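Local structure of PGRP domain of peptidoglycan recognition protein 3 (Branchiostoma belcheri tsingtauense, 4ZXM) at residues I121-G126 / G194-Q199; I155-L160 / G177-N182. The protein probably hydrolyses the amide bond between N-acetylmuramic acid and L-alanine in bacterial peptidoglycan, acting as a peptidoglycan recognition protein with amidase activity. All coordinates share one frame; numbering follows the deposited sequence.

How the contacts relate
Following the chain from the N terminus, strand 116-123 runs into the first segment of contact 1, and helix 132-149 leads to 155-160, where contact 2 opens. Strands 159-161 and 167-169 pair antiparallel before 177-182 returns to close contact 2, a loop of 16 intervening residues. Strand 187-192 then inserts between 159-161 and 116-123, parallel to both, and the chain leaving it, 194-199, closes contact 1 over 67 residues. Contact 2 is therefore nested inside contact 1. Their centres lie about 15 Å apart, yet they touch: the ring of H122 meets those of Y157 and H179. Both contacts reach the same mixed sheet.

Contact 1. Residues I121-G126 / G194-Q199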
loop_
_atom_site.group_PDB
_atom_site.type_symbol
_atom_site.label_atom_id
_atom_site.label_comp_id
_atom_site.label_asym_id
_atom_site.label_seq_id
_atom_site.Cartn_x
_atom_site.Cartn_y
_atom_site.Cartn_z
ATOM N N ILE A 121 4.797 3.448 3.578
ATOM C CA ILE A 121 4.370 2.096 3.893
ATOM C C ILE A 121 3.445 2.084 5.095
ATOM O O ILE A 121 3.724 2.699 6.119
ATOM C CB ILE A 121 5.574 1.180 4.085
ATOM C CG1 ILE A 121 6.221 0.970 2.717
ATOM C CG2 ILE A 121 5.155 -0.159 4.682
ATOM C CD1 ILE A 121 7.587 0.358 2.801
ATOM N N HIS A 122 2.328 1.386 4.931
ATOM C CA HIS A 122 1.290 1.284 5.946
ATOM C C HIS A 122 1.103 -0.172 6.318
ATOM O O HIS A 122 1.705 -1.059 5.718
ATOM C CB HIS A 122 -0.038 1.787 5.389
ATOM C CG HIS A 122 -0.013 3.216 4.974
ATOM N ND1 HIS A 122 -0.438 4.234 5.799
ATOM C CD2 HIS A 122 0.380 3.802 3.820
ATOM C CE1 HIS A 122 -0.298 5.388 5.174
ATOM N NE2 HIS A 122 0.192 5.154 3.970
ATOM N N HIS A 123 0.251 -0.402 7.307
ATOM C CA HIS A 123 -0.285 -1.728 7.581
ATOM C C HIS A 123 -1.752 -1.569 7.963
ATOM O O HIS A 123 -2.160 -0.536 8.489
ATOM C CB HIS A 123 0.540 -2.476 8.643
ATOM C CG HIS A 123 0.262 -2.069 10.062
ATOM N ND1 HIS A 123 0.223 -0.754 10.480
ATOM C CD2 HIS A 123 0.065 -2.818 11.172
ATOM C CE1 HIS A 123 -0.023 -0.711 11.777
ATOM N NE2 HIS A 123 -0.120 -1.951 12.222
ATOM N N SER A 124 -2.549 -2.583 7.654
ATOM C CA SER A 124 -3.982 -2.521 7.875
ATOM C C SER A 124 -4.323 -2.560 9.361
ATOM O O SER A 124 -5.431 -2.197 9.750
ATOM C CB SER A 124 -4.667 -3.679 7.152
ATOM O OG SER A 124 -4.180 -4.926 7.610
ATOM N N ALA A 125 -3.373 -2.999 10.188
ATOM C CA ALA A 125 -3.613 -3.209 11.611
ATOM C C ALA A 125 -4.836 -4.118 11.760
ATOM O O ALA A 125 -5.730 -3.864 12.560
ATOM C CB ALA A 125 -3.810 -1.878 12.327
ATOM N N GLY A 126 -4.858 -5.175 10.956
ATOM C CA GLY A 126 -6.001 -6.064 10.867
ATOM C C GLY A 126 -5.547 -7.471 10.553
ATOM O O GLY A 126 -4.411 -7.841 10.847
ATOM N N GLY A 194 -2.128 -6.886 7.559
ATOM C CA GLY A 194 -1.783 -7.589 8.771
ATOM C C GLY A 194 -1.551 -6.630 9.909
ATOM O O GLY A 194 -1.655 -5.413 9.758
ATOM N N ASP A 195 -1.267 -7.208 11.061
ATOM C CA ASP A 195 -0.923 -6.474 12.254
ATOM C C ASP A 195 0.459 -6.985 12.548
ATOM O O ASP A 195 0.649 -8.195 12.664
ATOM C CB ASP A 195 -1.898 -6.831 13.375
ATOM C CG ASP A 195 -1.350 -6.522 14.752
ATOM O OD1 ASP A 195 -1.322 -5.334 15.138
ATOM O OD2 ASP A 195 -0.955 -7.477 15.454
ATOM N N PHE A 196 1.440 -6.100 12.634
ATOM C CA PHE A 196 2.817 -6.576 12.697
ATOM C C PHE A 196 3.521 -6.105 13.956
ATOM O O PHE A 196 4.659 -5.662 13.921
ATOM C CB PHE A 196 3.555 -6.181 11.418
ATOM C CG PHE A 196 2.884 -6.690 10.175
ATOM C CD1 PHE A 196 2.940 -8.036 9.849
ATOM C CD2 PHE A 196 2.163 -5.839 9.356
ATOM C CE1 PHE A 196 2.314 -8.521 8.716
ATOM C CE2 PHE A 196 1.531 -6.319 8.221
ATOM C CZ PHE A 196 1.607 -7.662 7.897
ATOM N N THR A 197 2.827 -6.234 15.078
ATOM C CA THR A 197 3.361 -5.820 16.366
ATOM C C THR A 197 4.161 -6.944 17.007
ATOM O O THR A 197 5.124 -6.676 17.725
ATOM C CB THR A 197 2.237 -5.402 17.317
ATOM O OG1 THR A 197 1.300 -6.474 17.416
ATOM C CG2 THR A 197 1.533 -4.147 16.793
ATOM N N SER A 198 3.755 -8.192 16.763
ATOM C CA SER A 198 4.505 -9.360 17.241
ATOM C C SER A 198 4.891 -10.350 16.135
ATOM O O SER A 198 5.577 -11.329 16.406
ATOM C CB SER A 198 3.707 -10.099 18.321
ATOM O OG SER A 198 2.855 -11.080 17.750
ATOM N N GLN A 199 4.464 -10.103 14.899
ATOM C CA GLN A 199 4.777 -11.001 13.787
ATOM C C GLN A 199 5.314 -10.209 12.599
ATOM O O GLN A 199 4.947 -9.054 12.392
ATOM C CB GLN A 199 3.530 -11.784 13.383
ATOM C CG GLN A 199 3.794 -13.232 12.998
ATOM C CD GLN A 199 2.532 -14.084 13.064
ATOM O OE1 GLN A 199 1.706 -14.060 12.151
ATOM N NE2 GLN A 199 2.375 -14.839 14.148
#
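H123 and S124, where strand 116-123 gives way to a loop, meet G194 and F196 just beyond the end of the parallel neighbouring strand 187-192; both belong to the central sheet of the amidase-type PGRP domain. Two parallel strands thus end side by side, and their continuations stay in contact. The polar evidence centres on G194. Its N-H donates to S124 OG at 2.8 Å, a bent bond with 138° at the hydrogen. S124 OG can face G194 because it stands between the backbone N and the carbonyl carbon of its own residue (chi1 59°). G194 O receives a weak hydrogen bond from G126 N at 3.4 Å. A125 has a left-handed backbone conformation, with phi positive, consistent with a turn that sets S124 OG and G126 N about the same glycine. The return contact is a CA-H...O approach, G194 CA to G126 O at 3.4 Å.

The side-chain packing is carried by H123 and F196. H123 CB lies at the edge of the F196 ring, in its plane, 3.8 Å from CD2. F196 CG is anti to its own carbonyl carbon (chi1 -57°), and the ring doubles back beside its own chain, with G194 C over one face near the rim. H123 CD2 comes 3.4 Å from G194 O, obliquely to the imidazole plane, while D195 CA lies at the imidazole edge. L244 of helix 243-247 touches both H123 and F196, joining this pair to the C-terminal helix. The D195 side chain sits at the contact's margin, where its CB is 3.7 Å from G126 O; T197 OG1 donates to D195 OD2 at 3.2 Å, on the syn side but tilted out of the carboxylate plane.

Contact 2. Residues I155-L160 / G177-N182; sequences IGYNFL and GAHALN
H179 packs into the bend formed by G156, Y157 and N158, and this is the tight part of the contact. The one backbone hydrogen bond runs from A178 N to G156 O at 3.1 Å. The backbone directs H179 CB toward 155-160, against Y157 CE1 at 3.4 Å, and chi1 (54°) swings the imidazole so that its CD2 edge meets G156 O, 3.3 Å away and in the ring plane. The Y157 and H179 rings are near parallel, 20° between planes, but slid so far apart (centroids 5.9 Å) that they barely overlap. N158 completes the seat from another side, its amide plane turned 71° from the imidazole.

Y157 and H179 both pack on H122, whose ring also meets H231. In amidase-type PGRPs the equivalents of H122 and H231 are zinc ligands and a Tyr at the position of Y157 is an active-site residue, consistent with this contact lining the catalytic cleft.

The loose side is L181 and N182, both exposed and without contact to 155-160, the latter poorly ordered. N184 steadies the chain before them by bonding to the backbone of A178 and A180.

In the fold, I155 packs on helix 132-149, whose H146 ND1 bonds to G156 N. F159 then enters the sheet beside strand 187-192, whose C191 and I188 are touched by Y157 and N158 respectively, while H179 meets S187 at the start of that strand.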
loop_
_atom_site.group_PDB
_atom_site.type_symbol
_atom_site.label_atom_id
_atom_site.label_comp_id
_atom_site.label_asym_id
_atom_site.label_seq_id
_atom_site.Cartn_x
_atom_site.Cartn_y
_atom_site.Cartn_z
ATOM N N ILE A 155 -11.210 2.612 -1.882
ATOM C CA ILE A 155 -10.193 2.137 -0.947
ATOM C C ILE A 155 -9.004 3.115 -0.911
ATOM O O ILE A 155 -8.525 3.567 -1.951
ATOM C CB ILE A 155 -9.728 0.706 -1.290
ATOM C CG1 ILE A 155 -8.927 0.116 -0.134
ATOM C CG2 ILE A 155 -8.918 0.661 -2.582
ATOM C CD1 ILE A 155 -8.751 -1.380 -0.239
ATOM N N GLY A 156 -8.520 3.417 0.287
ATOM C CA GLY A 156 -7.685 4.587 0.523
ATOM C C GLY A 156 -6.254 4.458 0.040
ATOM O O GLY A 156 -5.595 5.462 -0.225
ATOM N N TYR A 157 -5.780 3.225 -0.082
ATOM C CA TYR A 157 -4.407 2.954 -0.481
ATOM C C TYR A 157 -4.265 2.723 -1.978
ATOM O O TYR A 157 -5.151 2.172 -2.625
ATOM C CB TYR A 157 -3.901 1.722 0.250
ATOM C CG TYR A 157 -4.048 1.824 1.739
ATOM C CD1 TYR A 157 -3.281 2.732 2.466
ATOM C CD2 TYR A 157 -4.945 1.011 2.432
ATOM C CE1 TYR A 157 -3.397 2.833 3.842
ATOM C CE2 TYR A 157 -5.069 1.102 3.811
ATOM C CZ TYR A 157 -4.295 2.018 4.506
ATOM O OH TYR A 157 -4.400 2.121 5.866
ATOM N N ASN A 158 -3.118 3.120 -2.507
ATOM C CA ASN A 158 -2.825 2.941 -3.910
ATOM C C ASN A 158 -2.667 1.468 -4.195
ATOM O O ASN A 158 -3.152 0.980 -5.213
ATOM C CB ASN A 158 -1.545 3.663 -4.288
ATOM C CG ASN A 158 -1.707 5.153 -4.277
ATOM O OD1 ASN A 158 -1.968 5.753 -5.307
ATOM N ND2 ASN A 158 -1.569 5.763 -3.115
ATOM N N PHE A 159 -1.990 0.774 -3.282
ATOM C CA PHE A 159 -1.720 -0.646 -3.420
ATOM C C PHE A 159 -1.744 -1.363 -2.073
ATOM O O PHE A 159 -1.411 -0.772 -1.046
ATOM C CB PHE A 159 -0.343 -0.846 -4.050
ATOM C CG PHE A 159 -0.261 -0.413 -5.490
ATOM C CD1 PHE A 159 -0.704 -1.252 -6.505
ATOM C CD2 PHE A 159 0.269 0.831 -5.835
ATOM C CE1 PHE A 159 -0.626 -0.860 -7.829
ATOM C CE2 PHE A 159 0.347 1.227 -7.159
ATOM C CZ PHE A 159 -0.098 0.377 -8.158
ATOM N N LEU A 160 -2.121 -2.642 -2.089
ATOM C CA LEU A 160 -2.060 -3.488 -0.897
ATOM C C LEU A 160 -1.236 -4.741 -1.128
ATOM O O LEU A 160 -1.188 -5.265 -2.233
ATOM C CB LEU A 160 -3.453 -3.900 -0.446
ATOM C CG LEU A 160 -4.339 -2.733 -0.028
ATOM C CD1 LEU A 160 -5.251 -2.328 -1.177
ATOM C CD2 LEU A 160 -5.164 -3.089 1.198
ATOM N N GLY A 177 -4.219 8.873 -2.832
ATOM C CA GLY A 177 -4.750 8.185 -1.665
ATOM C C GLY A 177 -5.454 9.107 -0.702
ATOM O O GLY A 177 -5.347 10.322 -0.813
ATOM N N ALA A 178 -6.207 8.518 0.224
ATOM C CA ALA A 178 -6.742 9.237 1.385
ATOM C C ALA A 178 -5.891 8.946 2.630
ATOM O O ALA A 178 -5.971 9.662 3.640
ATOM C CB ALA A 178 -8.184 8.823 1.629
ATOM N N HIS A 179 -5.057 7.910 2.509
ATOM C CA HIS A 179 -4.297 7.291 3.615
ATOM C C HIS A 179 -3.483 8.207 4.559
ATOM O O HIS A 179 -3.756 8.232 5.762
ATOM C CB HIS A 179 -3.387 6.164 3.056
ATOM C CG HIS A 179 -2.480 6.588 1.927
ATOM N ND1 HIS A 179 -1.259 7.194 2.137
ATOM C CD2 HIS A 179 -2.606 6.464 0.584
ATOM C CE1 HIS A 179 -0.684 7.446 0.975
ATOM N NE2 HIS A 179 -1.482 7.014 0.016
ATOM N N ALA A 180 -2.513 8.954 4.022
ATOM C CA ALA A 180 -1.550 9.717 4.829
ATOM C C ALA A 180 -1.718 11.198 4.544
ATOM O O ALA A 180 -1.790 11.600 3.393
ATOM C CB ALA A 180 -0.119 9.292 4.527
ATOM N N LEU A 181 -1.762 12.009 5.594
ATOM C CA LEU A 181 -2.031 13.438 5.449
ATOM C C LEU A 181 -0.782 14.254 5.830
ATOM O O LEU A 181 -0.059 13.856 6.747
ATOM C CB LEU A 181 -3.210 13.839 6.349
ATOM C CG LEU A 181 -4.576 13.159 6.153
ATOM C CD1 LEU A 181 -5.462 13.455 7.355
ATOM C CD2 LEU A 181 -5.266 13.587 4.862
ATOM N N ASN A 182 -0.472 15.343 5.116
ATOM C CA ASN A 182 -0.982 15.636 3.773
ATOM C C ASN A 182 0.107 15.279 2.783
ATOM O O ASN A 182 0.559 16.113 1.991
ATOM C CB ASN A 182 -1.374 17.110 3.619
ATOM C CG ASN A 182 -2.723 17.426 4.237
ATOM O OD1 ASN A 182 -3.570 16.545 4.404
ATOM N ND2 ASN A 182 -2.936 18.696 4.566
#